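Local coordinates for URE2 protein (Saccharomyces cerevisiae, PDB 1K0D), which restrains nitrogen catabolic genes in yeast by binding the GATA transcriptional activators and holding them in the cytoplasm, and has glutathione peroxidase activity, at the interface of chains A and B. Coordinates in Å, arbitrary orientation; residue numbers count along the deposited sequence, not the author numbering. Chains: chain A/B, URE2 protein.

The interface of chains A and B. Residues chain A 79, 82-84, 89, 93; chain B 112-113, 116-117.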
ATOM      1  N   MET A  79       2.048  22.199 -10.316  1.00 37.17           N
ATOM      2  CA  MET A  79       1.252  22.349  -9.101  1.00 37.78           C
ATOM      3  C   MET A  79       2.055  22.977  -7.969  1.00 37.75           C
ATOM      4  O   MET A  79       2.144  22.434  -6.869  1.00 38.03           O
ATOM      5  CB  MET A  79       0.673  20.999  -8.659  1.00 36.35           C
ATOM      6  CG  MET A  79      -0.404  20.458  -9.590  1.00 34.26           C
ATOM      7  SD  MET A  79      -1.246  18.985  -8.941  1.00 36.33           S
ATOM      8  CE  MET A  79      -2.640  19.757  -8.065  1.00 30.19           C
ATOM      9  N   LEU A  82       4.581  20.838  -6.056  1.00 32.65           N
ATOM     10  CA  LEU A  82       4.044  19.898  -5.091  1.00 30.42           C
ATOM     11  C   LEU A  82       4.936  18.665  -5.041  1.00 31.03           C
ATOM     12  O   LEU A  82       5.302  18.112  -6.078  1.00 30.21           O
ATOM     13  CB  LEU A  82       2.642  19.474  -5.511  1.00 30.18           C
ATOM     14  CG  LEU A  82       2.036  18.343  -4.691  1.00 27.61           C
ATOM     15  CD1 LEU A  82       1.720  18.853  -3.287  1.00 26.47           C
ATOM     16  CD2 LEU A  82       0.782  17.832  -5.392  1.00 27.42           C
ATOM     17  N   SER A  83       5.279  18.226  -3.837  1.00 29.23           N
ATOM     18  CA  SER A  83       6.113  17.042  -3.697  1.00 32.68           C
ATOM     19  C   SER A  83       5.289  15.802  -3.337  1.00 30.76           C
ATOM     20  O   SER A  83       4.462  15.834  -2.427  1.00 32.08           O
ATOM     21  CB  SER A  83       7.177  17.275  -2.627  1.00 34.09           C
ATOM     22  OG  SER A  83       7.902  16.086  -2.403  1.00 41.80           O
ATOM     23  N   ILE A  84       5.511  14.711  -4.059  1.00 28.44           N
ATOM     24  CA  ILE A  84       4.788  13.475  -3.782  1.00 27.65           C
ATOM     25  C   ILE A  84       5.780  12.331  -3.659  1.00 27.07           C
ATOM     26  O   ILE A  84       6.601  12.130  -4.550  1.00 24.99           O
ATOM     27  CB  ILE A  84       3.806  13.127  -4.908  1.00 27.98           C
ATOM     28  CG1 ILE A  84       2.986  14.361  -5.280  1.00 27.52           C
ATOM     29  CG2 ILE A  84       2.882  12.001  -4.454  1.00 26.75           C
ATOM     30  CD1 ILE A  84       2.331  14.254  -6.617  1.00 29.65           C
ATOM     31  N   ALA A  89       1.414   6.350  -4.181  1.00 19.65           N
ATOM     32  CA  ALA A  89       0.747   7.640  -4.150  1.00 20.11           C
ATOM     33  C   ALA A  89       1.091   8.402  -5.416  1.00 20.12           C
ATOM     34  O   ALA A  89       0.272   9.140  -5.952  1.00 19.68           O
ATOM     35  CB  ALA A  89       1.195   8.442  -2.921  1.00 17.34           C
ATOM     36  N   HIS A  93      -1.629   9.815  -8.119  1.00 19.46           N
ATOM     37  CA  HIS A  93      -1.642  11.226  -8.462  1.00 20.27           C
ATOM     38  C   HIS A  93      -1.620  11.408  -9.984  1.00 22.03           C
ATOM     39  O   HIS A  93      -2.413  12.170 -10.537  1.00 20.43           O
ATOM     40  CB  HIS A  93      -0.436  11.928  -7.856  1.00 22.02           C
ATOM     41  CG  HIS A  93      -0.375  13.387  -8.173  1.00 24.26           C
ATOM     42  ND1 HIS A  93       0.480  13.910  -9.121  1.00 29.03           N
ATOM     43  CD2 HIS A  93      -1.068  14.434  -7.673  1.00 25.25           C
ATOM     44  CE1 HIS A  93       0.312  15.218  -9.189  1.00 27.90           C
ATOM     45  NE2 HIS A  93      -0.623  15.561  -8.320  1.00 28.84           N
TER
ATOM     46  N   LEU B 112      -6.886  17.677  -4.975  1.00 30.83           N
ATOM     47  CA  LEU B 112      -5.907  16.721  -5.497  1.00 30.82           C
ATOM     48  C   LEU B 112      -4.583  16.770  -4.752  1.00 28.24           C
ATOM     49  O   LEU B 112      -4.019  15.731  -4.415  1.00 26.17           O
ATOM     50  CB  LEU B 112      -5.642  16.968  -6.988  1.00 35.58           C
ATOM     51  CG  LEU B 112      -6.547  16.310  -8.039  1.00 39.61           C
ATOM     52  CD1 LEU B 112      -7.992  16.738  -7.850  1.00 42.41           C
ATOM     53  CD2 LEU B 112      -6.061  16.703  -9.432  1.00 41.02           C
ATOM     54  N   ALA B 113      -4.090  17.978  -4.506  1.00 25.62           N
ATOM     55  CA  ALA B 113      -2.829  18.165  -3.798  1.00 26.44           C
ATOM     56  C   ALA B 113      -2.862  17.521  -2.414  1.00 26.66           C
ATOM     57  O   ALA B 113      -1.922  16.828  -2.027  1.00 25.29           O
ATOM     58  CB  ALA B 113      -2.511  19.649  -3.673  1.00 26.60           C
ATOM     59  N   SER B 116      -3.001  13.635  -2.528  1.00 22.53           N
ATOM     60  CA  SER B 116      -1.710  13.013  -2.810  1.00 24.47           C
ATOM     61  C   SER B 116      -0.843  12.964  -1.553  1.00 25.36           C
ATOM     62  O   SER B 116      -0.011  12.066  -1.400  1.00 26.85           O
ATOM     63  CB  SER B 116      -0.968  13.767  -3.919  1.00 25.80           C
ATOM     64  OG  SER B 116      -0.400  14.979  -3.442  1.00 30.14           O
ATOM     65  N   GLN B 117      -1.022  13.932  -0.658  1.00 24.75           N
ATOM     66  CA  GLN B 117      -0.252  13.945   0.578  1.00 25.97           C
ATOM     67  C   GLN B 117      -0.810  12.869   1.503  1.00 25.61           C
ATOM     68  O   GLN B 117      -0.056  12.142   2.158  1.00 25.75           O
ATOM     69  CB  GLN B 117      -0.325  15.315   1.253  1.00 27.71           C
ATOM     70  CG  GLN B 117       0.303  16.452   0.445  1.00 32.92           C
ATOM     71  CD  GLN B 117       1.691  16.111  -0.087  1.00 35.35           C
ATOM     72  OE1 GLN B 117       1.841  15.576  -1.194  1.00 37.59           O
ATOM     73  NE2 GLN B 117       2.708  16.410   0.704  1.00 35.66           N
TER
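A:Leu82 holds CG anti to its backbone N (chi1 172°). With chi2 at 70°, both methyls point toward the first turns of helix 112-142 of chain B. B:Ser116 has its hydroxyl in the crowded position between backbone N and carbonyl carbon (chi1 76°). This rotamer folds B:Ser116 OG back onto its own helix, where it makes a hydrogen bond of 2.8 Å to the carbonyl O of B:Ala113. The donor sits above the carbonyl plane. The hydroxyl is thus satisfied within chain B while it packs against carbon of chain A. A:Leu82 CD2 lies 3.7 Å from B:Ser116 OG, and the same methyl rests on B:Ala113, 4.0 Å from its CA. A:Ile84 CG1, two residues further along the strand, also approaches the hydroxyl. A:His93, from helix 87-102, has CG anti to its backbone N. Ring carbon CD2 of A:His93 touches B:Ser116 CB at 3.8 Å. A:Ile84 CD1 lies over the centre of one ring face, and A:Met79 SD sits at the ring edge, in plane. The sulfur takes at most a weak hydrogen bond from NE2. Together the two neighbours probably limit how the ring turns. B:Gln117 bends at chi2 and meets A:Leu82 tip to tip. The amide OE1 of B:Gln117 is modelled 2.9 Å from the backbone O of A:Ser83. Two acceptors would clash there. Turning the amide over would place NE2 at this spot and probably make a hydrogen bond to the strand. A:Met79 and B:Leu112 extend the apolar packing at the other end. The patch joins the glutathione-binding, thioredoxin-like N-terminal domain of one subunit to the helical C-terminal domain of the other. With its two-fold twin it helps to hold together the GST-type homodimer.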